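N(2),N(2)-dimethylguanosine tRNA methyltransferase (Pyrococcus horikoshii, PDB 2DUL) probably transfers two methyl groups from S-adenosyl-L-methionine to the exocyclic N2 of guanine 26 in tRNA, as a class I-like methyltransferase. Local coordinates at residues L281-E284 / K285-S288; A220-D224 / H225-A229; C192-V195 / G196-L200; I38-V41 / L42-L46; P275-L278 / G279-K282. All blocks are in the same frame, centred on the assembly; numbering follows the deposited sequence.

Contact 1: L281-E284 / K285-S288; sequences LKDE and KIVS
Asp283 is the N-cap of helix 284-295, and its carboxylate meets both the backbone and a side chain of the first turn. Its CG is anti to the backbone N (chi1 177°), which carries OD1 back over the helix start, where Ile286 N donates to Asp283 OD1 at 3.2 Å. That capping bond is straight at the hydrogen (175°), yet it comes from above the carboxylate plane, 40° out of it. The same oxygen takes Lys285 NZ at 2.9 Å on its syn lone pair, a salt bridge; the bond from NZ to Asp283 OD2 is weak. Lys285 reaches the acid by folding: its chain bends at chi3 and chi4, bringing CE and NZ round to the carboxylate. A water bridges the two residues as well, donating to Asp283 OD1 and accepting from Lys285 N. So OD1 gathers a backbone N-H, an ammonium and a water, and the negative charge at the start of the helix would probably be steadied by them and by the helix dipole. Ile286 crosses the Asp283 side chain at about a right angle, its CD1 3.6 Å from Asp283 CG; Ile286 also packs on Ile218 of strand 213-223. Asp283 O opens the i to i+4 pattern and Glu284 O follows, accepting from Ser288 N at 3.0 Å. Val287 turns CG2 toward Lys282 CB, 4.0 Å away, and its N donates to Asp283 O at 3.1 Å, nearly head-on to the carbonyl.

Contact 2: A220-D224 / H225-A229; sequences AYYKD and HYFRA
One face of the Tyr221 ring carries Arg228 CB, a CH-pi contact 3.8 Å from the centroid, and Tyr226 OH sits at its edge near the plane. The Tyr226 ring in turn takes Lys223 CB over a face, 4.2 Å from its centroid. On the other side of the sheet, Tyr222 points the CD1 edge of its ring at the face of Phe227, a T-shaped pair with planes at 61° and Tyr222 CD1 3.7 Å from Phe227 CE2. A chi1 of 169° lays the Tyr222 ring toward the turn, where His225 N donates weakly to Tyr222 OH. Between the strands, Tyr221 and Arg228 form a hydrogen-bonded pair, with Tyr221 N to Arg228 O at 2.9 Å and Arg228 N to Tyr221 O at 3.0 Å. A water joins Tyr221 OH to Arg228 NE, 2.9 Å from that nitrogen. The Arg228 guanidinium goes on to a salt bridge with Asp136 and lies close to Arg61, predicted to bind S-adenosyl-L-methionine. Two adjacent antiparallel strands joined by a two-residue turn of the I' kind at Asp224 and His225 make a beta hairpin, its faces lined with aromatic rings, at the edge of the central mixed sheet of the methyltransferase fold.

Contact 3: C192-V195 / G196-L200; sequences CHEV and GTRIL
Glu194 and Arg198, one turn apart on helix 192-209, form an i to i+4 salt bridge. Both side chains run the same way, and Arg198 presents NE and NH1 side-on to a single oxygen: NE to Glu194 OE2 at 2.7 Å, NH1 to Glu194 OE2 at 3.0 Å. NE uses the anti lone pair of OE2, while NH1 meets that oxygen nearly along its C-O axis. OE2 lies in the guanidinium plane, although the carboxylate is turned 42° from it. Both ends of this buried pair have further partners: Leu320 N also donates to OE2, Lys363 forms a salt bridge with Glu194 OE1, and Arg198 NH2 donates to the carbonyls of Trp277 and Gly279. Such a setting would probably favour a charged carboxylate. Thr197 OG1, anti to its own carbonyl carbon (chi1 -64°), turns back to donate to His193 O at 2.8 Å. Thr197 N reaches the same oxygen at 3.2 Å, from the opposite face of the carbonyl plane, so His193 O is gripped twice. Arg198 N donates to Glu194 O at 2.8 Å, continuing the helical pattern. Gly196 N donates to Cys192 O at 2.8 Å, and Val195 O accepts from Ile199 N at 2.7 Å while Val195 CG1 lies 3.9 Å from Ile199 CD1.

Contact 4: I38-V41 / L42-L46; sequences IVVV and LLNIL
Asn44 reaches back one turn along helix 33-46 to the carbonyl of Val40. Its CB lies 3.4 Å from Val41 O; CG comes next, 3.7 Å from Val40 O; and at the tip ND2 donates to that same Val40 O at 2.9 Å while lying alongside Val40 CG1. The bond is bent: ND2 stands above the carbonyl plane, 46° out of it, and the oxygen is tilted from the amide plane of Asn44. The backbone N of Asn44 takes Val40 O from the opposite face at 3.2 Å, so one carbonyl accepts two hydrogens from one residue. A leucine in place of Asn44 would probably leave Val40 O with the backbone N-H alone and take from Glu68 O, in the neighbouring helix 60-68, the hydrogen that ND2 also gives it. A second, weak bond runs from Asn44 N to Val41 O, and Leu42 O accepts from both Ile45 N and Leu46 N, as the helix nears its end. One residue earlier the i to i+4 pair is apolar: Val39 CG2, anti to its backbone N, meets Leu43 CD1 at 3.8 Å, both side chains touching Phe65 of helix 60-68. Near this pair Val39 also packs on Arg61, predicted to bind S-adenosyl-L-methionine. The chemistry implies a helix with an apolar side against helix 60-68 and, at its last turn, a single amide that ties two helix carbonyls together through one NH2 group.

Contact 5: P275-L278 / G279-K282; sequences PVWL and GPLK
The chain leaves strand 273-277 at Trp277, bends at Leu278 and runs on through Gly279 and Pro280, alongside the indole that reaches forward from Trp277. Trp277 NE1 donates to Pro280 O at 2.9 Å; the oxygen is at the ring edge, 12° out of the indole plane, but the nitrogen stands above the plane of the Pro280 carbonyl, 38° out of it. A Trp277 chi1 of 173°, which sets CG beside the carbonyl carbon, swings the indole over the chain that follows. Gly279 lies over one face of the ring, its N 3.3 Å from the plane and Gly279 CA 3.7 Å from Trp277 CE2; a beta carbon on the glycine would collide with Trp277 CZ2. This loop leads from the edge strand of a three-stranded antiparallel sheet to helix 284-295, and helix 192-209 packs against the strand end, Val201 touching Trp277 and Ile199 touching Val276. Pro280 CD approaches Trp277 CZ2 only loosely, at 4.4 Å. Replaced by an alanine, Trp277 would no longer supply the donor to Pro280 O, and a gap over Gly279 would probably let this loop shift. Leu281, whose N is bound by Asp317, extends CD2 to 4.1 Å from Trp277 CD1.

How the contacts relate
Along the chain the order is contact 4, contact 3, contact 2, contact 5, contact 1, and the last two share Leu281 and Lys282. Contact 2, on the hairpin at the edge of the nine-stranded sheet, touches all the others. Its centre is about 9 Å from that of contact 3 on helix 192-209 and about 16 Å from that of contact 4 on helix 33-46. Contacts 3 and 4 do not meet, their nearest atoms lying about 12 Å apart. Leu281 O, probably hydrogen-bonded to Ala220 N, ties the loop of contacts 1 and 5 to the hairpin, and Ile286 packs on Leu42. Thus the loop from the small three-stranded sheet is fastened to the methyltransferase core.

Contact 1: L281-E284 / K285-S288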
loop_
_atom_site.group_PDB
_atom_site.type_symbol
_atom_site.label_atom_id
_atom_site.label_comp_id
_atom_site.label_asym_id
_atom_site.label_seq_id
_atom_site.Cartn_x
_atom_site.Cartn_y
_atom_site.Cartn_z
ATOM N N LEU A 281 -7.653 0.235 -8.075
ATOM C CA LEU A 281 -6.472 0.142 -7.226
ATOM C C LEU A 281 -5.892 1.544 -7.063
ATOM O O LEU A 281 -4.840 1.730 -6.460
ATOM C CB LEU A 281 -5.422 -0.808 -7.820
ATOM C CG LEU A 281 -5.725 -2.300 -7.616
ATOM C CD1 LEU A 281 -4.559 -3.137 -8.134
ATOM C CD2 LEU A 281 -5.962 -2.591 -6.130
ATOM N N LYS A 282 -6.589 2.533 -7.617
ATOM C CA LYS A 282 -6.149 3.915 -7.495
ATOM C C LYS A 282 -7.289 4.898 -7.719
ATOM O O LYS A 282 -8.284 4.584 -8.373
ATOM C CB LYS A 282 -5.029 4.229 -8.496
ATOM C CG LYS A 282 -5.494 4.362 -9.950
ATOM C CD LYS A 282 -4.403 4.988 -10.823
ATOM C CE LYS A 282 -4.834 5.094 -12.287
ATOM N NZ LYS A 282 -3.766 5.708 -13.129
ATOM N N ASP A 283 -7.138 6.084 -7.144
ATOM C CA ASP A 283 -8.098 7.157 -7.324
ATOM C C ASP A 283 -7.391 8.033 -8.355
ATOM O O ASP A 283 -6.442 8.740 -8.019
ATOM C CB ASP A 283 -8.302 7.933 -6.023
ATOM C CG ASP A 283 -9.249 9.103 -6.188
ATOM O OD1 ASP A 283 -8.971 9.965 -7.042
ATOM O OD2 ASP A 283 -10.268 9.166 -5.467
ATOM N N GLU A 284 -7.831 7.953 -9.607
ATOM C CA GLU A 284 -7.234 8.721 -10.702
ATOM C C GLU A 284 -6.835 10.150 -10.360
ATOM O O GLU A 284 -5.688 10.540 -10.568
ATOM C CB GLU A 284 -8.181 8.768 -11.901
ATOM C CG GLU A 284 -8.269 7.487 -12.691
ATOM C CD GLU A 284 -9.150 7.639 -13.917
ATOM O OE1 GLU A 284 -8.872 8.542 -14.736
ATOM O OE2 GLU A 284 -10.117 6.857 -14.060
ATOM N N LYS A 285 -7.790 10.928 -9.863
ATOM C CA LYS A 285 -7.551 12.327 -9.502
ATOM C C LYS A 285 -6.361 12.501 -8.564
ATOM O O LYS A 285 -5.410 13.215 -8.872
ATOM C CB LYS A 285 -8.786 12.924 -8.818
ATOM C CG LYS A 285 -10.056 12.930 -9.653
ATOM C CD LYS A 285 -11.257 13.441 -8.845
ATOM C CE LYS A 285 -11.662 12.479 -7.717
ATOM N NZ LYS A 285 -10.642 12.339 -6.624
ATOM N N ILE A 286 -6.432 11.845 -7.409
ATOM C CA ILE A 286 -5.390 11.936 -6.397
ATOM C C ILE A 286 -4.006 11.572 -6.919
ATOM O O ILE A 286 -3.043 12.313 -6.711
ATOM C CB ILE A 286 -5.744 11.046 -5.181
ATOM C CG1 ILE A 286 -7.047 11.548 -4.553
ATOM C CG2 ILE A 286 -4.613 11.066 -4.161
ATOM C CD1 ILE A 286 -7.559 10.696 -3.411
ATOM N N VAL A 287 -3.900 10.439 -7.604
ATOM C CA VAL A 287 -2.608 10.011 -8.131
ATOM C C VAL A 287 -2.069 11.005 -9.162
ATOM O O VAL A 287 -0.856 11.200 -9.277
ATOM C CB VAL A 287 -2.706 8.604 -8.748
ATOM C CG1 VAL A 287 -1.424 8.266 -9.491
ATOM C CG2 VAL A 287 -2.958 7.578 -7.634
ATOM N N SER A 288 -2.972 11.635 -9.910
ATOM C CA SER A 288 -2.557 12.619 -10.903
ATOM C C SER A 288 -1.957 13.784 -10.116
ATOM O O SER A 288 -0.884 14.288 -10.451
ATOM C CB SER A 288 -3.759 13.088 -11.729
ATOM O OG SER A 288 -3.356 13.962 -12.769
HETATM O O HOH W 1 -10.506 9.950 -9.627
#

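Contact 2: A220-D224 / H225-A229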
loop_
_atom_site.group_PDB
_atom_site.type_symbol
_atom_site.label_atom_id
_atom_site.label_comp_id
_atom_site.label_asym_id
_atom_site.label_seq_id
_atom_site.Cartn_x
_atom_site.Cartn_y
_atom_site.Cartn_z
ATOM N N ALA A 220 -2.933 1.766 -4.274
ATOM C CA ALA A 220 -2.412 0.479 -3.827
ATOM C C ALA A 220 -1.445 0.038 -4.909
ATOM O O ALA A 220 -1.761 0.105 -6.098
ATOM C CB ALA A 220 -3.532 -0.530 -3.665
ATOM N N TYR A 221 -0.265 -0.414 -4.500
ATOM C CA TYR A 221 0.733 -0.817 -5.470
ATOM C C TYR A 221 1.726 -1.822 -4.910
ATOM O O TYR A 221 1.750 -2.092 -3.710
ATOM C CB TYR A 221 1.477 0.431 -5.968
ATOM C CG TYR A 221 2.299 1.136 -4.908
ATOM C CD1 TYR A 221 3.623 0.766 -4.668
ATOM C CD2 TYR A 221 1.756 2.167 -4.140
ATOM C CE1 TYR A 221 4.387 1.405 -3.692
ATOM C CE2 TYR A 221 2.514 2.814 -3.155
ATOM C CZ TYR A 221 3.831 2.424 -2.941
ATOM O OH TYR A 221 4.591 3.050 -1.977
ATOM N N TYR A 222 2.537 -2.375 -5.805
ATOM C CA TYR A 222 3.569 -3.336 -5.445
ATOM C C TYR A 222 4.912 -2.716 -5.817
ATOM O O TYR A 222 5.028 -2.052 -6.847
ATOM C CB TYR A 222 3.391 -4.638 -6.228
ATOM C CG TYR A 222 4.573 -5.569 -6.100
ATOM C CD1 TYR A 222 4.725 -6.381 -4.980
ATOM C CD2 TYR A 222 5.573 -5.589 -7.073
ATOM C CE1 TYR A 222 5.846 -7.190 -4.825
ATOM C CE2 TYR A 222 6.701 -6.392 -6.927
ATOM C CZ TYR A 222 6.831 -7.188 -5.802
ATOM O OH TYR A 222 7.946 -7.974 -5.641
ATOM N N LYS A 223 5.921 -2.933 -4.981
ATOM C CA LYS A 223 7.249 -2.399 -5.254
ATOM C C LYS A 223 8.327 -3.134 -4.475
ATOM O O LYS A 223 8.292 -3.195 -3.248
ATOM C CB LYS A 223 7.313 -0.908 -4.909
ATOM C CG LYS A 223 8.625 -0.226 -5.300
ATOM C CD LYS A 223 8.753 -0.110 -6.812
ATOM C CE LYS A 223 9.943 0.755 -7.214
ATOM N NZ LYS A 223 11.244 0.103 -6.910
ATOM N N ASP A 224 9.280 -3.693 -5.210
ATOM C CA ASP A 224 10.409 -4.402 -4.624
ATOM C C ASP A 224 10.047 -5.293 -3.439
ATOM O O ASP A 224 10.530 -5.098 -2.325
ATOM C CB ASP A 224 11.484 -3.400 -4.201
ATOM C CG ASP A 224 12.853 -4.041 -4.053
ATOM O OD1 ASP A 224 13.767 -3.387 -3.509
ATOM O OD2 ASP A 224 13.015 -5.199 -4.490
ATOM N N HIS A 225 9.179 -6.262 -3.693
ATOM C CA HIS A 225 8.764 -7.228 -2.690
ATOM C C HIS A 225 7.980 -6.734 -1.481
ATOM O O HIS A 225 8.034 -7.339 -0.410
ATOM C CB HIS A 225 9.985 -8.027 -2.236
ATOM C CG HIS A 225 10.674 -8.739 -3.358
ATOM N ND1 HIS A 225 10.030 -9.650 -4.167
ATOM C CD2 HIS A 225 11.942 -8.651 -3.826
ATOM C CE1 HIS A 225 10.869 -10.092 -5.086
ATOM N NE2 HIS A 225 12.036 -9.501 -4.901
ATOM N N TYR A 226 7.266 -5.625 -1.638
ATOM C CA TYR A 226 6.428 -5.144 -0.556
ATOM C C TYR A 226 5.129 -4.633 -1.161
ATOM O O TYR A 226 5.115 -4.099 -2.269
ATOM C CB TYR A 226 7.144 -4.082 0.301
ATOM C CG TYR A 226 7.257 -2.678 -0.249
ATOM C CD1 TYR A 226 6.136 -1.853 -0.355
ATOM C CD2 TYR A 226 8.503 -2.143 -0.587
ATOM C CE1 TYR A 226 6.252 -0.527 -0.777
ATOM C CE2 TYR A 226 8.632 -0.818 -1.012
ATOM C CZ TYR A 226 7.502 -0.013 -1.102
ATOM O OH TYR A 226 7.620 1.305 -1.504
ATOM N N PHE A 227 4.036 -4.849 -0.444
ATOM C CA PHE A 227 2.719 -4.440 -0.906
ATOM C C PHE A 227 2.244 -3.258 -0.080
ATOM O O PHE A 227 2.373 -3.257 1.147
ATOM C CB PHE A 227 1.754 -5.618 -0.786
ATOM C CG PHE A 227 2.226 -6.855 -1.501
ATOM C CD1 PHE A 227 3.276 -7.616 -0.987
ATOM C CD2 PHE A 227 1.640 -7.247 -2.699
ATOM C CE1 PHE A 227 3.736 -8.751 -1.659
ATOM C CE2 PHE A 227 2.090 -8.379 -3.381
ATOM C CZ PHE A 227 3.142 -9.133 -2.859
ATOM N N ARG A 228 1.687 -2.262 -0.761
ATOM C CA ARG A 228 1.226 -1.032 -0.130
ATOM C C ARG A 228 -0.229 -0.723 -0.477
ATOM O O ARG A 228 -0.633 -0.816 -1.635
ATOM C CB ARG A 228 2.091 0.136 -0.614
ATOM C CG ARG A 228 2.908 0.858 0.439
ATOM C CD ARG A 228 2.047 1.481 1.523
ATOM N NE ARG A 228 2.734 2.596 2.172
ATOM C CZ ARG A 228 2.485 3.015 3.409
ATOM N NH1 ARG A 228 1.567 2.406 4.147
ATOM N NH2 ARG A 228 3.144 4.055 3.902
ATOM N N ALA A 229 -1.009 -0.324 0.521
ATOM C CA ALA A 229 -2.406 0.011 0.280
ATOM C C ALA A 229 -2.851 1.211 1.098
ATOM O O ALA A 229 -2.745 1.212 2.328
ATOM C CB ALA A 229 -3.299 -1.188 0.599
HETATM O O HOH W 2 4.360 4.233 0.440
#

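Contact 3: C192-V195 / G196-L200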
loop_
_atom_site.group_PDB
_atom_site.type_symbol
_atom_site.label_atom_id
_atom_site.label_comp_id
_atom_site.label_asym_id
_atom_site.label_seq_id
_atom_site.Cartn_x
_atom_site.Cartn_y
_atom_site.Cartn_z
ATOM N N CYS A 192 0.894 -12.741 -9.633
ATOM C CA CYS A 192 0.970 -12.682 -8.173
ATOM C C CYS A 192 1.175 -11.316 -7.522
ATOM O O CYS A 192 0.595 -11.050 -6.467
ATOM C CB CYS A 192 2.020 -13.671 -7.648
ATOM S SG CYS A 192 3.736 -13.227 -7.929
ATOM N N HIS A 193 1.979 -10.445 -8.126
ATOM C CA HIS A 193 2.191 -9.127 -7.542
ATOM C C HIS A 193 0.855 -8.384 -7.434
ATOM O O HIS A 193 0.564 -7.757 -6.413
ATOM C CB HIS A 193 3.172 -8.314 -8.388
ATOM C CG HIS A 193 4.567 -8.860 -8.388
ATOM N ND1 HIS A 193 5.533 -8.438 -9.277
ATOM C CD2 HIS A 193 5.159 -9.796 -7.606
ATOM C CE1 HIS A 193 6.658 -9.093 -9.045
ATOM N NE2 HIS A 193 6.458 -9.922 -8.036
ATOM N N GLU A 194 0.036 -8.459 -8.480
ATOM C CA GLU A 194 -1.245 -7.768 -8.429
ATOM C C GLU A 194 -2.263 -8.507 -7.568
ATOM O O GLU A 194 -2.995 -7.878 -6.804
ATOM C CB GLU A 194 -1.835 -7.546 -9.825
ATOM C CG GLU A 194 -3.094 -6.669 -9.751
ATOM C CD GLU A 194 -3.685 -6.309 -11.095
ATOM O OE1 GLU A 194 -2.940 -6.283 -12.096
ATOM O OE2 GLU A 194 -4.902 -6.017 -11.144
ATOM N N VAL A 195 -2.325 -9.831 -7.695
ATOM C CA VAL A 195 -3.277 -10.607 -6.896
ATOM C C VAL A 195 -2.989 -10.395 -5.409
ATOM O O VAL A 195 -3.909 -10.198 -4.604
ATOM C CB VAL A 195 -3.211 -12.114 -7.247
ATOM C CG1 VAL A 195 -4.080 -12.925 -6.285
ATOM C CG2 VAL A 195 -3.692 -12.325 -8.677
ATOM N N GLY A 196 -1.707 -10.417 -5.050
ATOM C CA GLY A 196 -1.326 -10.196 -3.666
ATOM C C GLY A 196 -1.778 -8.821 -3.203
ATOM O O GLY A 196 -2.234 -8.649 -2.065
ATOM N N THR A 197 -1.656 -7.837 -4.091
ATOM C CA THR A 197 -2.055 -6.473 -3.776
ATOM C C THR A 197 -3.576 -6.413 -3.595
ATOM O O THR A 197 -4.071 -5.746 -2.687
ATOM C CB THR A 197 -1.620 -5.486 -4.894
ATOM O OG1 THR A 197 -0.190 -5.450 -4.969
ATOM C CG2 THR A 197 -2.124 -4.088 -4.607
ATOM N N ARG A 198 -4.311 -7.120 -4.450
ATOM C CA ARG A 198 -5.768 -7.137 -4.352
ATOM C C ARG A 198 -6.232 -7.945 -3.146
ATOM O O ARG A 198 -7.301 -7.681 -2.599
ATOM C CB ARG A 198 -6.388 -7.683 -5.643
ATOM C CG ARG A 198 -6.308 -6.684 -6.783
ATOM C CD ARG A 198 -6.850 -7.228 -8.092
ATOM N NE ARG A 198 -6.682 -6.229 -9.146
ATOM C CZ ARG A 198 -7.475 -5.177 -9.319
ATOM N NH1 ARG A 198 -7.224 -4.319 -10.299
ATOM N NH2 ARG A 198 -8.533 -4.992 -8.532
ATOM N N ILE A 199 -5.433 -8.928 -2.731
ATOM C CA ILE A 199 -5.766 -9.718 -1.549
ATOM C C ILE A 199 -5.642 -8.804 -0.327
ATOM O O ILE A 199 -6.490 -8.821 0.566
ATOM C CB ILE A 199 -4.818 -10.944 -1.373
ATOM C CG1 ILE A 199 -5.195 -12.039 -2.378
ATOM C CG2 ILE A 199 -4.937 -11.505 0.056
ATOM C CD1 ILE A 199 -4.203 -13.196 -2.444
ATOM N N LEU A 200 -4.595 -7.985 -0.302
ATOM C CA LEU A 200 -4.382 -7.061 0.811
ATOM C C LEU A 200 -5.546 -6.072 0.912
ATOM O O LEU A 200 -6.088 -5.843 1.991
ATOM C CB LEU A 200 -3.085 -6.275 0.612
ATOM C CG LEU A 200 -2.256 -5.859 1.833
ATOM C CD1 LEU A 200 -1.390 -4.664 1.445
ATOM C CD2 LEU A 200 -3.140 -5.515 3.009
#

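Contact 4: I38-V41 / L42-L46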
loop_
_atom_site.group_PDB
_atom_site.type_symbol
_atom_site.label_atom_id
_atom_site.label_comp_id
_atom_site.label_asym_id
_atom_site.label_seq_id
_atom_site.Cartn_x
_atom_site.Cartn_y
_atom_site.Cartn_z
ATOM N N ILE A 38 6.537 8.524 -0.839
ATOM C CA ILE A 38 5.187 8.349 -1.373
ATOM C C ILE A 38 4.125 8.805 -0.382
ATOM O O ILE A 38 3.223 9.568 -0.738
ATOM C CB ILE A 38 4.918 6.863 -1.764
ATOM C CG1 ILE A 38 5.972 6.387 -2.765
ATOM C CG2 ILE A 38 3.526 6.714 -2.370
ATOM C CD1 ILE A 38 6.035 7.208 -4.034
ATOM N N VAL A 39 4.228 8.349 0.861
ATOM C CA VAL A 39 3.243 8.742 1.859
ATOM C C VAL A 39 3.321 10.249 2.130
ATOM O O VAL A 39 2.291 10.909 2.309
ATOM C CB VAL A 39 3.396 7.912 3.178
ATOM C CG1 VAL A 39 4.783 8.070 3.761
ATOM C CG2 VAL A 39 2.332 8.335 4.179
ATOM N N VAL A 40 4.532 10.801 2.140
ATOM C CA VAL A 40 4.705 12.238 2.358
ATOM C C VAL A 40 3.973 12.999 1.254
ATOM O O VAL A 40 3.283 13.990 1.514
ATOM C CB VAL A 40 6.208 12.634 2.351
ATOM C CG1 VAL A 40 6.369 14.139 2.126
ATOM C CG2 VAL A 40 6.842 12.248 3.678
ATOM N N VAL A 41 4.114 12.524 0.019
ATOM C CA VAL A 41 3.452 13.163 -1.111
ATOM C C VAL A 41 1.940 13.105 -0.933
ATOM O O VAL A 41 1.245 14.113 -1.075
ATOM C CB VAL A 41 3.827 12.477 -2.441
ATOM C CG1 VAL A 41 2.959 13.023 -3.577
ATOM C CG2 VAL A 41 5.300 12.717 -2.746
ATOM N N LEU A 42 1.442 11.918 -0.605
ATOM C CA LEU A 42 0.015 11.715 -0.409
ATOM C C LEU A 42 -0.554 12.615 0.681
ATOM O O LEU A 42 -1.601 13.238 0.494
ATOM C CB LEU A 42 -0.269 10.247 -0.066
ATOM C CG LEU A 42 -1.746 9.886 0.132
ATOM C CD1 LEU A 42 -2.529 10.240 -1.128
ATOM C CD2 LEU A 42 -1.886 8.402 0.452
ATOM N N LEU A 43 0.134 12.689 1.815
ATOM C CA LEU A 43 -0.340 13.507 2.921
ATOM C C LEU A 43 -0.413 14.986 2.560
ATOM O O LEU A 43 -1.220 15.724 3.125
ATOM C CB LEU A 43 0.537 13.298 4.162
ATOM C CG LEU A 43 0.050 12.220 5.146
ATOM C CD1 LEU A 43 -0.343 10.953 4.411
ATOM C CD2 LEU A 43 1.140 11.939 6.167
ATOM N N ASN A 44 0.420 15.414 1.616
ATOM C CA ASN A 44 0.417 16.806 1.186
ATOM C C ASN A 44 -0.783 17.101 0.296
ATOM O O ASN A 44 -1.046 18.254 -0.047
ATOM C CB ASN A 44 1.721 17.138 0.463
ATOM C CG ASN A 44 2.793 17.632 1.412
ATOM O OD1 ASN A 44 2.702 18.743 1.930
ATOM N ND2 ASN A 44 3.806 16.806 1.659
ATOM N N ILE A 45 -1.511 16.050 -0.071
ATOM C CA ILE A 45 -2.703 16.189 -0.895
ATOM C C ILE A 45 -3.931 16.050 -0.004
ATOM O O ILE A 45 -4.845 16.871 -0.061
ATOM C CB ILE A 45 -2.769 15.099 -1.996
ATOM C CG1 ILE A 45 -1.563 15.220 -2.931
ATOM C CG2 ILE A 45 -4.064 15.229 -2.787
ATOM C CD1 ILE A 45 -1.459 16.557 -3.631
ATOM N N LEU A 46 -3.940 15.013 0.832
ATOM C CA LEU A 46 -5.070 14.752 1.722
ATOM C C LEU A 46 -5.090 15.591 2.995
ATOM O O LEU A 46 -6.153 15.812 3.574
ATOM C CB LEU A 46 -5.130 13.260 2.058
ATOM C CG LEU A 46 -5.895 12.416 1.028
ATOM C CD1 LEU A 46 -5.560 12.863 -0.384
ATOM C CD2 LEU A 46 -5.565 10.947 1.224
#

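Contact 5: P275-L278 / G279-K282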
loop_
_atom_site.group_PDB
_atom_site.type_symbol
_atom_site.label_atom_id
_atom_site.label_comp_id
_atom_site.label_asym_id
_atom_site.label_seq_id
_atom_site.Cartn_x
_atom_site.Cartn_y
_atom_site.Cartn_z
ATOM N N PRO A 275 -10.785 -14.585 -1.708
ATOM C CA PRO A 275 -11.304 -13.368 -2.335
ATOM C C PRO A 275 -10.289 -12.244 -2.531
ATOM O O PRO A 275 -9.336 -12.106 -1.768
ATOM C CB PRO A 275 -12.447 -12.964 -1.404
ATOM C CG PRO A 275 -11.951 -13.417 -0.058
ATOM C CD PRO A 275 -11.386 -14.792 -0.380
ATOM N N VAL A 276 -10.497 -11.463 -3.584
ATOM C CA VAL A 276 -9.651 -10.321 -3.887
ATOM C C VAL A 276 -10.542 -9.118 -4.158
ATOM O O VAL A 276 -11.736 -9.258 -4.436
ATOM C CB VAL A 276 -8.785 -10.541 -5.150
ATOM C CG1 VAL A 276 -7.823 -11.705 -4.942
ATOM C CG2 VAL A 276 -9.691 -10.790 -6.360
ATOM N N TRP A 277 -9.950 -7.936 -4.061
ATOM C CA TRP A 277 -10.649 -6.691 -4.349
ATOM C C TRP A 277 -10.650 -6.603 -5.875
ATOM O O TRP A 277 -9.597 -6.745 -6.499
ATOM C CB TRP A 277 -9.860 -5.522 -3.750
ATOM C CG TRP A 277 -10.370 -4.167 -4.100
ATOM C CD1 TRP A 277 -9.822 -3.287 -4.986
ATOM C CD2 TRP A 277 -11.497 -3.500 -3.516
ATOM N NE1 TRP A 277 -10.529 -2.108 -4.983
ATOM C CE2 TRP A 277 -11.563 -2.212 -4.090
ATOM C CE3 TRP A 277 -12.452 -3.866 -2.558
ATOM C CZ2 TRP A 277 -12.549 -1.283 -3.740
ATOM C CZ3 TRP A 277 -13.436 -2.938 -2.208
ATOM C CH2 TRP A 277 -13.473 -1.663 -2.800
ATOM N N LEU A 278 -11.823 -6.410 -6.476
ATOM C CA LEU A 278 -11.918 -6.287 -7.933
ATOM C C LEU A 278 -12.236 -4.846 -8.325
ATOM O O LEU A 278 -12.520 -4.553 -9.488
ATOM C CB LEU A 278 -13.002 -7.218 -8.498
ATOM C CG LEU A 278 -12.743 -8.726 -8.423
ATOM C CD1 LEU A 278 -13.892 -9.485 -9.071
ATOM C CD2 LEU A 278 -11.434 -9.047 -9.142
ATOM N N GLY A 279 -12.188 -3.949 -7.346
ATOM C CA GLY A 279 -12.454 -2.552 -7.626
ATOM C C GLY A 279 -11.192 -1.831 -8.062
ATOM O O GLY A 279 -10.188 -2.474 -8.382
ATOM N N PRO A 280 -11.207 -0.489 -8.092
ATOM C CA PRO A 280 -10.054 0.323 -8.495
ATOM C C PRO A 280 -8.870 0.147 -7.545
ATOM O O PRO A 280 -9.058 -0.075 -6.349
ATOM C CB PRO A 280 -10.592 1.754 -8.431
ATOM C CG PRO A 280 -12.085 1.586 -8.612
ATOM C CD PRO A 280 -12.374 0.360 -7.793
ATOM N N LEU A 281 -7.653 0.235 -8.075
ATOM C CA LEU A 281 -6.472 0.142 -7.226
ATOM C C LEU A 281 -5.892 1.544 -7.063
ATOM O O LEU A 281 -4.840 1.730 -6.460
ATOM C CB LEU A 281 -5.422 -0.808 -7.820
ATOM C CG LEU A 281 -5.725 -2.300 -7.616
ATOM C CD1 LEU A 281 -4.559 -3.137 -8.134
ATOM C CD2 LEU A 281 -5.962 -2.591 -6.130
ATOM N N LYS A 282 -6.589 2.533 -7.617
ATOM C CA LYS A 282 -6.149 3.915 -7.495
ATOM C C LYS A 282 -7.289 4.898 -7.719
ATOM O O LYS A 282 -8.284 4.584 -8.373
ATOM C CB LYS A 282 -5.029 4.229 -8.496
ATOM C CG LYS A 282 -5.494 4.362 -9.950
ATOM C CD LYS A 282 -4.403 4.988 -10.823
ATOM C CE LYS A 282 -4.834 5.094 -12.287
ATOM N NZ LYS A 282 -3.766 5.708 -13.129
#